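Local coordinates for carboxyltransferase domain-containing protein (Pyrococcus horikoshii, PDB 2PHC) that is of unknown function but, as a member of the carboxyltransferase subdomain C and D family, is predicted to bind ATP and act as a hydrolase, at residues S29-I34 with S50-I55; P98-V103 with D112-I117; F130-A135 with I173-G178; G183-R188 with V206-I211. All blocks are in the same frame, centred on the assembly; numbering follows the deposited sequence.

Interaction 1 of 4, residues S29-I34 with S50-I55; sequences SLAKAI and SSLLVI
Leu30 O is held twice: Ile34 N and Ala33 N both donate to it, each at 2.9 Å, which secures the helical turn that sets three side chains against the strand. Across the gap Leu52 does nearly all the touching for segment 50-55. Its CG is anti to the backbone N (chi1 173°), which carries both methyls out to the helix. CD2 lies 4.1 Å from Leu30 CG, the two leucine side chains crossing at a slant, and CD1 rests 4.1 Å from Ala31 CB. One turn after Leu30, Ile34 CD1 comes to 4.3 Å from Leu52 CD2. Helix 21-37 thus lies on a four-stranded antiparallel sheet, in which strand 51-56 runs between 10-14 and 42-48; the axes of 29-34 and 51-55 diverge by 28° and pass 9.7 Å apart at their closest. The small Ala31 lets the backbone approach, its CA being only 7.4 Å from Leu52 CA. Ile13 of the neighbouring strand 10-14 and Phe15 continue the apolar layer under Leu30, and helix 63-82 meets Ile34 through Ile73.

Interaction 2 of 4, residues P98-V103 with D112-I117; sequences PDIEFV and DDVIEI
Ile100 and Val114 lie side by side, running opposite ways, the isoleucine shaft alongside one valine branch. Ile100 CG1 comes to 3.8 Å from Val114 CG1, and its CD1 goes on past that methyl to meet Ile115. There the two isoleucines are set nearly square to each other: Ile100 CD1 sits 3.9 Å from Ile115 CG1, so it touches the middle of the Ile115 side chain. The extended Ile100 side chain (chi1 -162°, chi2 171°) allows this double contact, since CG1 and CD1 lie in line away from the backbone. Helices 100-107 and 111-119 follow each other through a short turn, and these side chains fill the seam where they cross. Val103, one turn after Ile100, also stands almost perpendicular to Val114, with its CG1 4.1 Å from Val114 CG2. Val114 is therefore met on both its methyls: CG1 is shared by Ile100 and Val103, while CG2 meets Val103. Ile182 of strand 180-184 lies against both Ile100 and Val103, tying helix 100-107 to the larger sheet, and Asp99 just ahead of that helix forms a salt bridge with Arg153.

Interaction 3 of 4, residues F130-A135 with I173-G178; sequences FLPGFA and IESPGG
Apolar packing joins Pro132 to the other segment through two residues. The ring carbon CB of Pro132 lies 3.9 Å from Ile173 CG1. On its other contact, Pro132 CB is 3.8 Å from Ser175 CB. Ile173 reaches the ring because chi1 of 64° swings CG1 between its own backbone N and carbonyl carbon, so that the branch ends nearer to Pro132 than its CB direction would suggest. The peptide bond before Pro132 is cis, which probably helps to bend the loop. Two antiparallel strands, 134-138 and 167-171, are neighbours in the larger mixed sheet, and this contact sits where the loop entering 134-138 passes the chain leaving 167-171; a backbone hydrogen bond between Gly133 and Ala172 lies beside it. The polar part lies within segment 173-178: Ser175 OG donates to Ile173 O at 2.7 Å, 36° above the carbonyl plane, with a C=O...OG angle of 141°. An alanine in place of Ser175 would keep the carbon facing Pro132 but is likely to leave Ile173 O without this donor and the bend at residues 173-175 less firmly fixed. Phe134, beside Gly133, stacks edge-to-face on Tyr136, Tyr171 and Trp179.

Interaction 4 of 4, residues G183-R188 with V206-I211; sequences GRIPLR and VKFVPI
The backbones of 183-188 and 206-211 do not pair: Ile185 CA and Phe208 CA, the nearest, are 9.2 Å apart, because strand 85-92 lies between the two strands and bonds to each. The first segment leaves strand 180-184 after Arg184 and turns at Pro186, bringing two side chains over to strand 205-211. The Ile211 methyl CD1 meets the outer corner of the Pro186 ring, 3.9 Å from its CG, the proline's CD a little further off. In Ile211, chi1 of 62° folds the longer branch over its own backbone, toward the proline. Ile185 comes to Phe208 from an oblique angle, its CD1 4.4 Å from CE1 of the ring. One face of that ring is covered by Val206, whose CG1 stands 3.9 Å above the plane, shifted toward the rim. The two segments belong to a seven-stranded sheet whose first and last strands also pair, consistent with the cyclophilin-like clan of this family. Trp170 of strand 167-171 touches both Ile185 and Phe208, and His118 and Tyr123 meet the phenylalanine ring as well, so the Ile185 side faces the interior. Pro186 lies nearer the surface, against Phe216. All of the contact is methyl, methylene and ring carbon, so it has little directional bonding of its own; its fit depends on the shapes of these side chains and on the backbone bonds to strand 85-92 that hold the two strands at this spacing.

Overall arrangement
Interactions 1 and 2 are buried contacts; interactions 3 and 4 are partly buried, 3 having two exposed residues among its four. Interaction 1, in the small sheet and its helices, stands apart across the chain's centre, its own centre 32 Å or more from the others. The remaining three share the larger sheet: 2 packs two successive helices beside it, and 3 and 4 lie at strand ends and the loops next to them. Interactions 2 and 4 touch, Ile115 CG2 lying 4.1 Å from Pro210 CG, and the successive strands 175-177 and 180-184 link 3 with 4. Contacts 1, 2 and 4 rest on apolar packing, whereas 3 adds a hydrogen bond inside one of its own segments.

Interaction 1 of 4, residues S29-I34 with S50-I55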
# COMPACT_ATOMS: atom_id res chain seq x y z
N SER A 29 7.00 11.00 -5.58
CA SER A 29 6.69 11.86 -4.42
C SER A 29 7.95 12.49 -3.84
O SER A 29 7.90 13.60 -3.44
CB SER A 29 6.06 10.99 -3.33
OG SER A 29 4.88 10.48 -3.76
N LEU A 30 9.04 11.76 -3.80
CA LEU A 30 10.28 12.23 -3.35
C LEU A 30 10.83 13.28 -4.30
O LEU A 30 11.36 14.29 -3.82
CB LEU A 30 11.25 11.06 -3.20
CG LEU A 30 12.70 11.26 -2.77
CD1 LEU A 30 12.99 12.21 -1.58
CD2 LEU A 30 13.35 9.92 -2.55
N ALA A 31 10.71 13.07 -5.59
CA ALA A 31 11.19 14.03 -6.53
C ALA A 31 10.42 15.29 -6.43
O ALA A 31 10.98 16.32 -6.38
CB ALA A 31 11.13 13.53 -7.90
N LYS A 32 9.13 15.16 -6.38
CA LYS A 32 8.29 16.22 -5.95
C LYS A 32 8.63 16.95 -4.64
O LYS A 32 8.39 18.09 -4.56
CB LYS A 32 6.80 15.90 -6.12
CG LYS A 32 6.35 15.73 -7.57
CD LYS A 32 5.71 16.94 -8.18
CE LYS A 32 5.77 16.93 -9.67
NZ LYS A 32 4.77 17.75 -10.33
N ALA A 33 9.21 16.27 -3.65
CA ALA A 33 9.36 16.82 -2.28
C ALA A 33 10.59 17.68 -2.49
O ALA A 33 10.68 18.84 -2.03
CB ALA A 33 9.66 15.70 -1.24
N ILE A 34 11.55 17.14 -3.21
CA ILE A 34 12.71 17.91 -3.53
C ILE A 34 12.45 19.12 -4.35
O ILE A 34 13.08 20.13 -4.11
CB ILE A 34 13.82 17.07 -4.18
CG1 ILE A 34 14.31 16.06 -3.15
CG2 ILE A 34 15.01 17.96 -4.66
CD1 ILE A 34 15.19 15.08 -3.85
N SER A 50 12.70 2.17 -9.44
CA SER A 50 12.97 2.01 -8.01
C SER A 50 14.14 2.88 -7.56
O SER A 50 14.77 2.54 -6.63
CB SER A 50 13.23 0.54 -7.61
OG SER A 50 14.24 -0.04 -8.45
N SER A 51 14.43 4.00 -8.22
CA SER A 51 15.45 4.91 -7.69
C SER A 51 15.32 6.35 -8.19
O SER A 51 14.68 6.59 -9.21
CB SER A 51 16.81 4.40 -8.06
OG SER A 51 16.82 4.09 -9.44
N LEU A 52 15.97 7.30 -7.55
CA LEU A 52 16.06 8.63 -8.06
C LEU A 52 17.44 9.14 -8.07
O LEU A 52 18.07 9.20 -7.09
CB LEU A 52 15.17 9.56 -7.27
CG LEU A 52 15.21 11.04 -7.50
CD1 LEU A 52 14.52 11.35 -8.73
CD2 LEU A 52 14.53 11.62 -6.38
N LEU A 53 17.88 9.55 -9.23
CA LEU A 53 19.18 10.13 -9.39
C LEU A 53 19.16 11.61 -9.16
O LEU A 53 18.33 12.30 -9.65
CB LEU A 53 19.78 9.75 -10.72
CG LEU A 53 21.23 10.14 -10.95
CD1 LEU A 53 22.14 9.41 -10.11
CD2 LEU A 53 21.58 10.05 -12.36
N VAL A 54 20.07 12.06 -8.33
CA VAL A 54 20.16 13.41 -7.95
C VAL A 54 21.56 13.94 -8.24
O VAL A 54 22.57 13.40 -7.84
CB VAL A 54 19.83 13.66 -6.43
CG1 VAL A 54 19.62 15.17 -6.18
CG2 VAL A 54 18.56 12.93 -6.09
N ILE A 55 21.55 15.05 -8.95
CA ILE A 55 22.78 15.67 -9.36
C ILE A 55 22.82 17.13 -9.02
O ILE A 55 21.78 17.80 -9.05
CB ILE A 55 22.78 15.65 -10.96
CG1 ILE A 55 22.84 14.21 -11.49
CG2 ILE A 55 23.92 16.48 -11.56
CD1 ILE A 55 22.45 14.11 -12.90

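Interaction 2 of 4, residues P98-V103 with D112-I117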
# COMPACT_ATOMS: atom_id res chain seq x y z
N PRO A 98 -12.57 -18.25 3.20
CA PRO A 98 -12.84 -19.53 2.49
C PRO A 98 -12.19 -19.71 1.13
O PRO A 98 -11.99 -20.85 0.64
CB PRO A 98 -14.36 -19.53 2.34
CG PRO A 98 -14.82 -18.17 2.77
CD PRO A 98 -13.81 -17.62 3.67
N ASP A 99 -11.87 -18.61 0.50
CA ASP A 99 -11.55 -18.62 -0.88
C ASP A 99 -10.04 -18.51 -1.09
O ASP A 99 -9.59 -18.41 -2.18
CB ASP A 99 -12.26 -17.47 -1.56
CG ASP A 99 -13.76 -17.61 -1.58
OD1 ASP A 99 -14.27 -18.66 -1.90
OD2 ASP A 99 -14.44 -16.64 -1.32
N ILE A 100 -9.26 -18.52 -0.03
CA ILE A 100 -7.84 -18.26 -0.16
C ILE A 100 -7.10 -19.37 -0.84
O ILE A 100 -6.12 -19.16 -1.48
CB ILE A 100 -7.18 -17.87 1.17
CG1 ILE A 100 -5.84 -17.20 0.94
CG2 ILE A 100 -7.01 -19.06 2.08
CD1 ILE A 100 -5.26 -16.64 2.15
N GLU A 101 -7.60 -20.57 -0.70
CA GLU A 101 -6.94 -21.70 -1.32
C GLU A 101 -7.11 -21.64 -2.80
O GLU A 101 -6.18 -21.98 -3.53
CB GLU A 101 -7.42 -23.06 -0.69
CG GLU A 101 -7.10 -23.21 0.86
CD GLU A 101 -8.29 -22.75 1.80
OE1 GLU A 101 -9.28 -22.06 1.36
OE2 GLU A 101 -8.24 -23.09 3.01
N PHE A 102 -8.28 -21.24 -3.28
CA PHE A 102 -8.49 -21.11 -4.74
C PHE A 102 -7.66 -19.95 -5.31
O PHE A 102 -7.19 -19.97 -6.50
CB PHE A 102 -9.98 -20.91 -5.02
CG PHE A 102 -10.30 -20.56 -6.45
CD1 PHE A 102 -10.85 -21.52 -7.33
CD2 PHE A 102 -10.07 -19.25 -6.94
CE1 PHE A 102 -11.11 -21.20 -8.62
CE2 PHE A 102 -10.29 -18.97 -8.28
CZ PHE A 102 -10.84 -19.91 -9.11
N VAL A 103 -7.48 -18.90 -4.50
CA VAL A 103 -6.69 -17.71 -4.97
C VAL A 103 -5.25 -18.12 -5.23
O VAL A 103 -4.72 -17.82 -6.26
CB VAL A 103 -6.65 -16.52 -3.96
CG1 VAL A 103 -5.60 -15.46 -4.47
CG2 VAL A 103 -8.03 -15.92 -3.79
N ASP A 112 0.40 -19.26 2.27
CA ASP A 112 1.31 -18.32 2.96
C ASP A 112 1.84 -17.17 2.02
O ASP A 112 2.04 -16.05 2.50
CB ASP A 112 2.54 -19.08 3.51
CG ASP A 112 2.27 -19.78 4.87
OD1 ASP A 112 1.08 -19.77 5.34
OD2 ASP A 112 3.28 -20.30 5.45
N ASP A 113 2.09 -17.50 0.74
CA ASP A 113 2.49 -16.58 -0.31
C ASP A 113 1.39 -15.56 -0.65
O ASP A 113 1.68 -14.40 -0.77
CB ASP A 113 2.89 -17.31 -1.60
CG ASP A 113 4.22 -18.15 -1.46
OD1 ASP A 113 5.07 -17.90 -0.56
OD2 ASP A 113 4.39 -19.07 -2.31
N VAL A 114 0.16 -16.00 -0.87
CA VAL A 114 -0.99 -15.10 -0.94
C VAL A 114 -0.97 -14.10 0.22
O VAL A 114 -1.05 -12.89 0.01
CB VAL A 114 -2.37 -15.85 -1.02
CG1 VAL A 114 -3.62 -14.84 -0.96
CG2 VAL A 114 -2.41 -16.69 -2.29
N ILE A 115 -0.82 -14.60 1.44
CA ILE A 115 -0.82 -13.75 2.63
C ILE A 115 0.28 -12.62 2.67
O ILE A 115 0.01 -11.50 3.14
CB ILE A 115 -0.76 -14.61 3.86
CG1 ILE A 115 -2.00 -15.51 3.96
CG2 ILE A 115 -0.56 -13.80 5.14
CD1 ILE A 115 -2.03 -16.30 5.35
N GLU A 116 1.50 -12.95 2.17
CA GLU A 116 2.66 -12.06 2.15
C GLU A 116 2.50 -11.06 1.04
O GLU A 116 2.77 -9.89 1.23
CB GLU A 116 3.96 -12.86 1.89
CG GLU A 116 5.14 -12.09 1.21
CD GLU A 116 6.01 -11.32 2.23
OE1 GLU A 116 6.11 -11.82 3.41
OE2 GLU A 116 6.59 -10.21 1.87
N ILE A 117 2.03 -11.53 -0.12
CA ILE A 117 1.83 -10.74 -1.31
C ILE A 117 0.68 -9.78 -1.13
O ILE A 117 0.82 -8.61 -1.48
CB ILE A 117 1.60 -11.64 -2.48
CG1 ILE A 117 2.88 -12.47 -2.70
CG2 ILE A 117 1.24 -10.87 -3.78
CD1 ILE A 117 2.70 -13.52 -3.81

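Interaction 3 of 4, residues F130-A135 with I173-G178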
# COMPACT_ATOMS: atom_id res chain seq x y z
N PHE A 130 -21.04 3.53 1.11
CA PHE A 130 -21.82 3.46 2.22
C PHE A 130 -23.10 2.86 1.78
O PHE A 130 -23.67 3.01 0.75
CB PHE A 130 -22.00 4.80 2.91
CG PHE A 130 -20.75 5.44 3.29
CD1 PHE A 130 -20.21 5.23 4.51
CD2 PHE A 130 -20.11 6.27 2.44
CE1 PHE A 130 -19.06 5.83 4.88
CE2 PHE A 130 -18.95 6.88 2.81
CZ PHE A 130 -18.43 6.67 4.03
N LEU A 131 -23.43 2.03 2.67
CA LEU A 131 -24.74 1.38 2.85
C LEU A 131 -25.07 0.35 1.70
O LEU A 131 -26.17 0.37 1.08
CB LEU A 131 -25.82 2.49 3.00
CG LEU A 131 -25.84 3.49 4.21
CD1 LEU A 131 -26.92 4.61 4.12
N PRO A 132 -24.25 -0.62 1.52
CA PRO A 132 -23.55 -1.15 2.63
C PRO A 132 -22.20 -0.56 2.42
O PRO A 132 -21.78 -0.28 1.34
CB PRO A 132 -23.64 -2.63 2.38
CG PRO A 132 -23.78 -2.72 0.91
CD PRO A 132 -24.73 -1.67 0.65
N GLY A 133 -21.54 -0.27 3.48
CA GLY A 133 -20.12 0.12 3.30
C GLY A 133 -19.19 -0.88 2.56
O GLY A 133 -19.17 -2.05 2.84
N PHE A 134 -18.37 -0.36 1.66
CA PHE A 134 -17.29 -1.12 1.02
C PHE A 134 -16.10 -0.12 0.88
O PHE A 134 -16.32 1.04 0.59
CB PHE A 134 -17.76 -1.65 -0.36
CG PHE A 134 -16.82 -2.71 -0.97
CD1 PHE A 134 -16.95 -4.07 -0.66
CD2 PHE A 134 -15.79 -2.35 -1.75
CE1 PHE A 134 -16.04 -4.97 -1.15
CE2 PHE A 134 -14.90 -3.26 -2.28
CZ PHE A 134 -15.02 -4.57 -1.97
N ALA A 135 -14.86 -0.57 1.12
CA ALA A 135 -13.66 0.19 0.78
C ALA A 135 -12.92 -0.41 -0.38
O ALA A 135 -12.65 -1.61 -0.42
CB ALA A 135 -12.77 0.26 1.94
N ILE A 173 -19.72 -4.09 6.21
CA ILE A 173 -20.75 -4.80 6.95
C ILE A 173 -21.27 -6.00 6.16
O ILE A 173 -20.94 -6.18 4.97
CB ILE A 173 -21.94 -3.85 7.37
CG1 ILE A 173 -22.66 -3.31 6.13
CG2 ILE A 173 -21.43 -2.70 8.20
CD1 ILE A 173 -24.14 -2.88 6.45
N GLU A 174 -22.10 -6.84 6.82
CA GLU A 174 -22.59 -8.07 6.19
C GLU A 174 -23.45 -7.66 4.99
O GLU A 174 -24.25 -6.72 5.10
CB GLU A 174 -23.36 -8.94 7.17
CG GLU A 174 -23.87 -10.28 6.63
CD GLU A 174 -25.01 -10.85 7.53
OE1 GLU A 174 -26.22 -10.60 7.24
OE2 GLU A 174 -24.68 -11.52 8.54
N SER A 175 -23.22 -8.30 3.84
CA SER A 175 -23.83 -7.87 2.60
C SER A 175 -23.57 -8.94 1.50
O SER A 175 -22.76 -9.85 1.69
CB SER A 175 -23.36 -6.44 2.20
OG SER A 175 -21.98 -6.15 2.47
N PRO A 176 -24.33 -8.88 0.39
CA PRO A 176 -23.96 -9.86 -0.67
C PRO A 176 -22.68 -9.49 -1.46
O PRO A 176 -22.31 -8.28 -1.54
CB PRO A 176 -25.21 -9.90 -1.61
CG PRO A 176 -25.93 -8.52 -1.37
CD PRO A 176 -25.49 -8.03 0.04
N GLY A 177 -22.03 -10.49 -2.08
CA GLY A 177 -20.87 -10.18 -2.91
C GLY A 177 -20.27 -11.42 -3.48
O GLY A 177 -20.33 -12.48 -2.87
N GLY A 178 -19.69 -11.31 -4.68
CA GLY A 178 -19.01 -12.45 -5.18
C GLY A 178 -17.50 -12.37 -5.26
O GLY A 178 -17.00 -13.07 -6.10

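Interaction 4 of 4, residues G183-R188 with V206-I211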
# COMPACT_ATOMS: atom_id res chain seq x y z
N GLY A 183 -9.77 -13.33 4.10
CA GLY A 183 -9.40 -12.88 5.42
C GLY A 183 -10.52 -12.06 5.95
O GLY A 183 -11.42 -11.72 5.18
N ARG A 184 -10.50 -11.75 7.25
CA ARG A 184 -11.52 -10.89 7.80
C ARG A 184 -10.83 -9.97 8.78
O ARG A 184 -9.90 -10.38 9.46
CB ARG A 184 -12.52 -11.73 8.57
CG ARG A 184 -13.70 -11.04 8.98
CD ARG A 184 -14.80 -12.09 9.38
NE ARG A 184 -15.84 -11.37 10.12
CZ ARG A 184 -16.76 -11.92 10.92
NH1 ARG A 184 -16.80 -13.24 11.11
NH2 ARG A 184 -17.67 -11.12 11.52
N ILE A 185 -11.34 -8.73 8.84
CA ILE A 185 -10.95 -7.70 9.74
C ILE A 185 -11.88 -7.68 10.97
O ILE A 185 -13.09 -7.69 10.81
CB ILE A 185 -11.06 -6.26 9.00
CG1 ILE A 185 -10.11 -6.13 7.79
CG2 ILE A 185 -10.86 -5.18 9.94
CD1 ILE A 185 -10.58 -5.08 6.68
N PRO A 186 -11.32 -7.63 12.19
CA PRO A 186 -12.13 -7.60 13.44
C PRO A 186 -12.62 -6.23 13.90
O PRO A 186 -13.57 -6.17 14.65
CB PRO A 186 -11.17 -8.14 14.48
CG PRO A 186 -9.78 -7.55 13.95
CD PRO A 186 -9.88 -7.80 12.47
N LEU A 187 -11.91 -5.16 13.54
CA LEU A 187 -12.34 -3.78 13.73
C LEU A 187 -13.67 -3.48 13.05
O LEU A 187 -13.96 -4.01 11.96
CB LEU A 187 -11.30 -2.86 13.14
CG LEU A 187 -9.84 -3.04 13.60
CD1 LEU A 187 -8.96 -2.32 12.63
CD2 LEU A 187 -9.63 -2.47 15.00
N ARG A 188 -14.47 -2.61 13.67
CA ARG A 188 -15.68 -2.11 13.03
C ARG A 188 -15.20 -0.92 12.22
O ARG A 188 -15.11 0.22 12.74
CB ARG A 188 -16.70 -1.69 14.03
CG ARG A 188 -18.05 -1.46 13.43
CD ARG A 188 -19.09 -1.13 14.52
NE ARG A 188 -20.30 -0.59 13.90
CZ ARG A 188 -21.45 -0.44 14.53
NH1 ARG A 188 -21.55 -0.79 15.81
NH2 ARG A 188 -22.50 0.06 13.90
N VAL A 206 -3.29 2.10 3.39
CA VAL A 206 -3.65 1.06 4.33
C VAL A 206 -2.55 -0.00 4.36
O VAL A 206 -2.08 -0.40 3.34
CB VAL A 206 -5.04 0.38 4.02
CG1 VAL A 206 -5.15 -0.90 4.86
CG2 VAL A 206 -6.31 1.36 4.29
N LYS A 207 -2.25 -0.48 5.55
CA LYS A 207 -1.30 -1.53 5.67
C LYS A 207 -2.08 -2.67 6.34
O LYS A 207 -2.58 -2.49 7.45
CB LYS A 207 -0.08 -1.07 6.57
CG LYS A 207 1.09 -2.14 6.68
CD LYS A 207 1.48 -2.78 5.33
CE LYS A 207 2.81 -3.70 5.31
NZ LYS A 207 2.69 -4.86 6.29
N PHE A 208 -2.25 -3.80 5.65
CA PHE A 208 -2.86 -4.98 6.27
C PHE A 208 -1.84 -5.70 7.10
O PHE A 208 -0.68 -5.77 6.73
CB PHE A 208 -3.52 -5.93 5.30
CG PHE A 208 -4.66 -5.32 4.52
CD1 PHE A 208 -5.83 -4.96 5.13
CD2 PHE A 208 -4.57 -5.16 3.16
CE1 PHE A 208 -6.88 -4.42 4.37
CE2 PHE A 208 -5.59 -4.62 2.41
CZ PHE A 208 -6.73 -4.28 3.03
N VAL A 209 -2.30 -6.17 8.26
CA VAL A 209 -1.43 -6.75 9.28
C VAL A 209 -1.99 -8.12 9.65
O VAL A 209 -3.00 -8.18 10.38
CB VAL A 209 -1.40 -5.87 10.61
CG1 VAL A 209 -0.46 -6.54 11.70
CG2 VAL A 209 -0.97 -4.42 10.32
N PRO A 210 -1.39 -9.23 9.13
CA PRO A 210 -1.88 -10.56 9.48
C PRO A 210 -1.88 -10.76 11.00
O PRO A 210 -0.91 -10.43 11.63
CB PRO A 210 -0.82 -11.45 8.87
CG PRO A 210 -0.19 -10.68 7.81
CD PRO A 210 -0.19 -9.30 8.27
N ILE A 211 -3.00 -11.19 11.57
CA ILE A 211 -3.15 -11.57 12.99
C ILE A 211 -3.67 -13.04 13.01
O ILE A 211 -4.11 -13.55 11.97
CB ILE A 211 -4.14 -10.63 13.80
CG1 ILE A 211 -5.57 -10.65 13.23
CG2 ILE A 211 -3.59 -9.23 13.94
CD1 ILE A 211 -6.61 -9.86 14.03